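Local coordinates for tegumental protein 20.8 kDa (Clonorchis sinensis, PDB 5X2D), which is a tegumental-allergen-like protein thought to bind calcium, of which this chain is the dynein light chain-like domain, at the interface of chains A and B. Residues are numbered along the deposited sequence; one frame, centred on the assembly and turned at random. Chains: chain A/B, Tegumental protein 20.8 kDa.

Contact 1: the interface of chains A and B. Residues chain A 62-67; chain B 62-68.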
# COMPACT_ATOMS: atom_id res chain seq x y z
N VAL A 62 -7.19 -0.78 -1.61
CA VAL A 62 -7.68 -0.88 -2.98
C VAL A 62 -7.04 0.20 -3.85
O VAL A 62 -6.99 1.36 -3.45
CB VAL A 62 -9.22 -0.77 -3.04
CG1 VAL A 62 -9.73 -1.00 -4.45
CG2 VAL A 62 -9.86 -1.75 -2.05
N VAL A 63 -6.56 -0.18 -5.03
CA VAL A 63 -5.91 0.78 -5.93
C VAL A 63 -6.49 0.80 -7.34
O VAL A 63 -6.77 -0.25 -7.93
CB VAL A 63 -4.39 0.51 -6.04
CG1 VAL A 63 -3.74 1.47 -7.06
CG2 VAL A 63 -3.76 0.66 -4.71
N ASP A 64 -6.67 2.01 -7.87
CA ASP A 64 -7.05 2.22 -9.27
C ASP A 64 -5.83 2.82 -9.94
O ASP A 64 -5.63 4.03 -9.92
CB ASP A 64 -8.24 3.19 -9.30
CG ASP A 64 -9.16 3.01 -10.50
OD1 ASP A 64 -8.69 2.84 -11.65
OD2 ASP A 64 -10.39 3.05 -10.28
N GLY A 65 -5.04 1.98 -10.60
CA GLY A 65 -3.74 2.43 -11.05
C GLY A 65 -2.64 1.37 -10.99
O GLY A 65 -2.90 0.17 -10.85
N SER A 66 -1.40 1.84 -11.03
CA SER A 66 -0.22 1.00 -11.11
C SER A 66 0.70 1.30 -9.93
O SER A 66 0.74 2.43 -9.47
CB SER A 66 0.49 1.24 -12.44
OG SER A 66 1.84 0.83 -12.39
N TYR A 67 1.42 0.31 -9.40
CA TYR A 67 2.22 0.56 -8.20
C TYR A 67 3.53 -0.22 -8.09
O TYR A 67 3.78 -1.16 -8.85
CB TYR A 67 1.37 0.33 -6.95
CG TYR A 67 0.94 -1.09 -6.66
CD1 TYR A 67 1.80 -1.97 -6.01
CD2 TYR A 67 -0.35 -1.51 -6.95
CE1 TYR A 67 1.40 -3.25 -5.71
CE2 TYR A 67 -0.76 -2.79 -6.65
CZ TYR A 67 0.12 -3.65 -6.03
OH TYR A 67 -0.26 -4.94 -5.73
N VAL B 62 5.16 3.21 -4.12
CA VAL B 62 4.81 4.29 -5.06
C VAL B 62 3.54 3.95 -5.86
O VAL B 62 3.41 2.85 -6.36
CB VAL B 62 5.96 4.58 -6.06
CG1 VAL B 62 5.61 5.73 -6.97
CG2 VAL B 62 7.27 4.85 -5.32
N VAL B 63 2.62 4.90 -5.97
CA VAL B 63 1.36 4.66 -6.69
C VAL B 63 1.11 5.68 -7.81
O VAL B 63 1.25 6.89 -7.60
CB VAL B 63 0.13 4.69 -5.74
CG1 VAL B 63 -1.16 4.48 -6.53
CG2 VAL B 63 0.25 3.66 -4.69
N ASP B 64 0.70 5.18 -8.98
CA ASP B 64 0.24 6.03 -10.09
C ASP B 64 -1.26 5.78 -10.22
O ASP B 64 -1.70 4.86 -10.92
CB ASP B 64 0.99 5.60 -11.36
CG ASP B 64 1.20 6.73 -12.36
OD1 ASP B 64 0.28 7.54 -12.61
OD2 ASP B 64 2.32 6.78 -12.94
N GLY B 65 -2.06 6.66 -9.61
CA GLY B 65 -3.47 6.36 -9.44
C GLY B 65 -4.05 6.82 -8.12
O GLY B 65 -3.45 7.60 -7.39
N SER B 66 -5.22 6.28 -7.78
CA SER B 66 -6.01 6.66 -6.61
C SER B 66 -6.25 5.43 -5.73
O SER B 66 -6.44 4.34 -6.24
CB SER B 66 -7.33 7.28 -7.05
OG SER B 66 -8.29 7.24 -6.01
N TYR B 67 -6.29 5.60 -4.40
CA TYR B 67 -6.39 4.43 -3.53
C TYR B 67 -7.19 4.64 -2.25
O TYR B 67 -7.43 5.76 -1.83
CB TYR B 67 -4.99 3.94 -3.18
CG TYR B 67 -4.17 4.85 -2.28
CD1 TYR B 67 -4.32 4.81 -0.89
CD2 TYR B 67 -3.21 5.70 -2.81
CE1 TYR B 67 -3.57 5.61 -0.06
CE2 TYR B 67 -2.45 6.51 -1.99
CZ TYR B 67 -2.63 6.45 -0.61
OH TYR B 67 -1.90 7.24 0.23
N TRP B 68 -7.62 3.53 -1.66
CA TRP B 68 -8.42 3.54 -0.44
C TRP B 68 -7.94 2.53 0.61
O TRP B 68 -8.07 1.33 0.39
CB TRP B 68 -9.90 3.25 -0.79
CG TRP B 68 -10.57 4.32 -1.59
CD1 TRP B 68 -11.37 5.31 -1.11
CD2 TRP B 68 -10.51 4.51 -3.01
NE1 TRP B 68 -11.80 6.11 -2.14
CE2 TRP B 68 -11.29 5.64 -3.32
CE3 TRP B 68 -9.87 3.84 -4.05
CZ2 TRP B 68 -11.45 6.11 -4.62
CZ3 TRP B 68 -10.02 4.31 -5.35
CH2 TRP B 68 -10.80 5.43 -5.62
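Two antiparallel segments, one from each copy of the dynein light chain-like domain, zip together around a local two-fold axis that brings A:Gly65 opposite B:Gly65. The end of strand 58-63 of either chain pairs with strand 66-69 of the other, so A:Val62 faces B:Trp68 and A:Asp64 faces B:Ser66.

Backbone hydrogen bonds carry the contact. The amide N of A:Asp64 points nearly along the C=O axis of B:Ser66 O at 2.9 Å and is almost straight, 175° at the hydrogen. The return bond, B:Ser66 N to A:Asp64 O at 3.1 Å, meets its carbonyl from above the plane. At the outer end, B:Trp68 N reaches A:Val62 O at 2.9 Å in the carbonyl plane, while A:Val62 N approaches B:Trp68 O from above the carbonyl plane. A:Ser66 and B:Asp64 repeat the central pair beyond the glycines.

Apolar packing lies over one face of this ribbon. A:Val63 and B:Val63 meet tip to tip through their CG1 methyls, 4.0 Å apart, each CG1 anti to its backbone N (chi1 177° in A:Val63). The side chains of A:Val63 and B:Tyr67 cross obliquely, A:Val63 CG2 lying 3.8 Å from B:Tyr67 CB. B:Tyr67 has CG in the crowded position between backbone N and carbonyl carbon (chi1 69°), and it is CB that touches the valine. The backbone ladder with its paired valines joins the sheets of the two copies and probably forms the core of a dimer.

Contact 2: the interface of chains A and B. Residues chain A 43-44, 47, 58-61; chain B 68-72.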
# COMPACT_ATOMS: atom_id res chain seq x y z
N THR A 43 -13.60 -1.12 1.49
CA THR A 43 -12.40 -1.66 2.08
C THR A 43 -12.80 -2.13 3.46
O THR A 43 -12.53 -3.26 3.83
CB THR A 43 -11.27 -0.63 2.16
OG1 THR A 43 -11.68 0.46 3.00
CG2 THR A 43 -10.92 -0.10 0.79
N GLU A 44 -13.50 -1.26 4.18
CA GLU A 44 -13.89 -1.54 5.56
C GLU A 44 -14.76 -2.80 5.71
O GLU A 44 -14.48 -3.59 6.61
CB GLU A 44 -14.60 -0.33 6.18
CG GLU A 44 -13.64 0.78 6.65
CD GLU A 44 -12.78 0.36 7.84
OE1 GLU A 44 -13.12 -0.66 8.49
OE2 GLU A 44 -11.75 1.03 8.14
N LYS A 47 -12.17 -5.58 5.12
CA LYS A 47 -11.39 -5.74 6.35
C LYS A 47 -12.22 -6.50 7.37
O LYS A 47 -11.78 -7.49 7.95
CB LYS A 47 -10.97 -4.39 6.94
CG LYS A 47 -10.15 -4.51 8.24
CD LYS A 47 -10.59 -3.50 9.31
CE LYS A 47 -9.43 -2.98 10.16
NZ LYS A 47 -8.56 -4.04 10.73
N TRP A 58 -6.74 -6.86 9.94
CA TRP A 58 -6.31 -6.83 8.55
C TRP A 58 -6.28 -5.43 7.95
O TRP A 58 -7.14 -4.61 8.27
CB TRP A 58 -7.24 -7.68 7.71
CG TRP A 58 -7.03 -9.16 7.87
CD1 TRP A 58 -7.42 -9.94 8.92
CD2 TRP A 58 -6.43 -10.03 6.91
NE1 TRP A 58 -7.08 -11.25 8.67
CE2 TRP A 58 -6.47 -11.33 7.45
CE3 TRP A 58 -5.85 -9.84 5.65
CZ2 TRP A 58 -5.96 -12.43 6.77
CZ3 TRP A 58 -5.34 -10.93 5.00
CH2 TRP A 58 -5.40 -12.21 5.55
N GLN A 59 -5.35 -5.16 7.04
CA GLN A 59 -5.39 -3.89 6.34
C GLN A 59 -5.64 -4.13 4.87
O GLN A 59 -4.88 -4.85 4.21
CB GLN A 59 -4.11 -3.08 6.54
CG GLN A 59 -4.38 -1.61 6.29
CD GLN A 59 -3.28 -0.69 6.75
OE1 GLN A 59 -2.10 -1.05 6.71
NE2 GLN A 59 -3.66 0.51 7.21
N VAL A 60 -6.72 -3.54 4.36
CA VAL A 60 -7.14 -3.76 2.98
C VAL A 60 -6.94 -2.48 2.19
O VAL A 60 -7.48 -1.42 2.53
CB VAL A 60 -8.63 -4.19 2.89
CG1 VAL A 60 -9.05 -4.34 1.44
CG2 VAL A 60 -8.85 -5.48 3.61
N MET A 61 -6.12 -2.56 1.15
CA MET A 61 -5.88 -1.39 0.33
C MET A 61 -6.35 -1.66 -1.09
O MET A 61 -5.99 -2.67 -1.69
CB MET A 61 -4.41 -1.01 0.34
CG MET A 61 -4.06 0.09 -0.63
SD MET A 61 -2.37 0.60 -0.39
CE MET A 61 -1.56 -0.95 -0.57
N TRP B 68 -7.62 3.53 -1.66
CA TRP B 68 -8.42 3.54 -0.44
C TRP B 68 -7.94 2.53 0.61
O TRP B 68 -8.07 1.33 0.39
CB TRP B 68 -9.90 3.25 -0.79
CG TRP B 68 -10.57 4.32 -1.59
CD1 TRP B 68 -11.37 5.31 -1.11
CD2 TRP B 68 -10.51 4.51 -3.01
NE1 TRP B 68 -11.80 6.11 -2.14
CE2 TRP B 68 -11.29 5.64 -3.32
CE3 TRP B 68 -9.87 3.84 -4.05
CZ2 TRP B 68 -11.45 6.11 -4.62
CZ3 TRP B 68 -10.02 4.31 -5.35
CH2 TRP B 68 -10.80 5.43 -5.62
N ILE B 69 -7.44 2.99 1.76
CA ILE B 69 -7.00 2.07 2.81
C ILE B 69 -7.94 2.03 4.00
O ILE B 69 -8.40 3.06 4.44
CB ILE B 69 -5.61 2.42 3.37
CG1 ILE B 69 -4.62 2.73 2.25
CG2 ILE B 69 -5.05 1.26 4.21
CD1 ILE B 69 -3.15 2.65 2.69
N THR B 70 -8.19 0.83 4.54
CA THR B 70 -8.94 0.75 5.79
C THR B 70 -8.11 1.44 6.82
O THR B 70 -6.89 1.51 6.70
CB THR B 70 -9.21 -0.69 6.26
OG1 THR B 70 -7.97 -1.36 6.50
CG2 THR B 70 -9.98 -1.45 5.24
N GLN B 71 -8.73 1.96 7.86
CA GLN B 71 -7.91 2.55 8.87
C GLN B 71 -7.82 1.60 10.06
O GLN B 71 -8.79 0.94 10.46
CB GLN B 71 -8.40 3.93 9.26
CG GLN B 71 -9.80 4.00 9.68
CD GLN B 71 -10.17 5.44 10.00
OE1 GLN B 71 -11.14 5.98 9.47
NE2 GLN B 71 -9.40 6.06 10.91
N THR B 72 -6.61 1.49 10.58
CA THR B 72 -6.29 0.47 11.54
C THR B 72 -5.17 1.07 12.34
O THR B 72 -4.65 2.12 11.96
CB THR B 72 -5.83 -0.79 10.82
OG1 THR B 72 -5.72 -1.88 11.73
CG2 THR B 72 -4.50 -0.51 10.19
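In the manner of the dynein light chain family, strand 66-69 and the loop after it leave their own domain to lie along strand 58-63 of the partner, here with helix 36-54 of chain A on the other flank. B:Thr70 sits between strand 58-63 and helix 36-54. Its CB stands 3.6 Å from the carboxylate oxygen A:Glu44 OE2. From there OG1, in the crowded position between backbone N and carbonyl carbon (chi1 61°), turns to the strand and accepts a weak hydrogen bond from A:Val60 N. The methyl CG2, anti to the carbonyl carbon, turns to the helix: it lies 3.4 Å from A:Thr43 CB, the two side chains sliding past each other in opposite directions. The same methyl touches A:Lys47 CB at 3.5 Å.

The backbone of B:Thr70 is held as well, its N bonding in the carbonyl plane to A:Val60 O at 3.1 Å. One residue on, B:Gln71 N meets A:Glu44 OE2 nearly along the C-O axis at 3.2 Å; a bend at chi2 (-68°) in A:Glu44 accompanies the turn of its carboxylate toward this amide.

On the opposite face of the strand A:Gln59, extended beyond CG, crosses B:Ile69 obliquely, its CG 3.6 Å from B:Ile69 CG2. A:Met61 lies alongside B:Ile69, both pointing the same way. Within chain A, A:Lys47 NZ donates to a lone pair of A:Trp58 O at 2.9 Å, tying helix to strand.

The C-alpha centres of contact 1 and contact 2 lie about 14 Å apart, and B:Trp68 belongs to both. The chain A segment 58-67 runs antiparallel to its chain B counterpart: contact 1 spans the two-fold axis, where the pairing is reciprocal, and contact 2 continues along chain A strand 58-63 to the end of chain B strand 66-69 and the loop after it, where helix 36-54 joins in. Because the axis exchanges the chains, contact 2 recurs at the opposite end. Each domain thus gives and receives a strand, consistent with a dynein light chain-type dimer, although the structure alone does not show the oligomeric state in the worm.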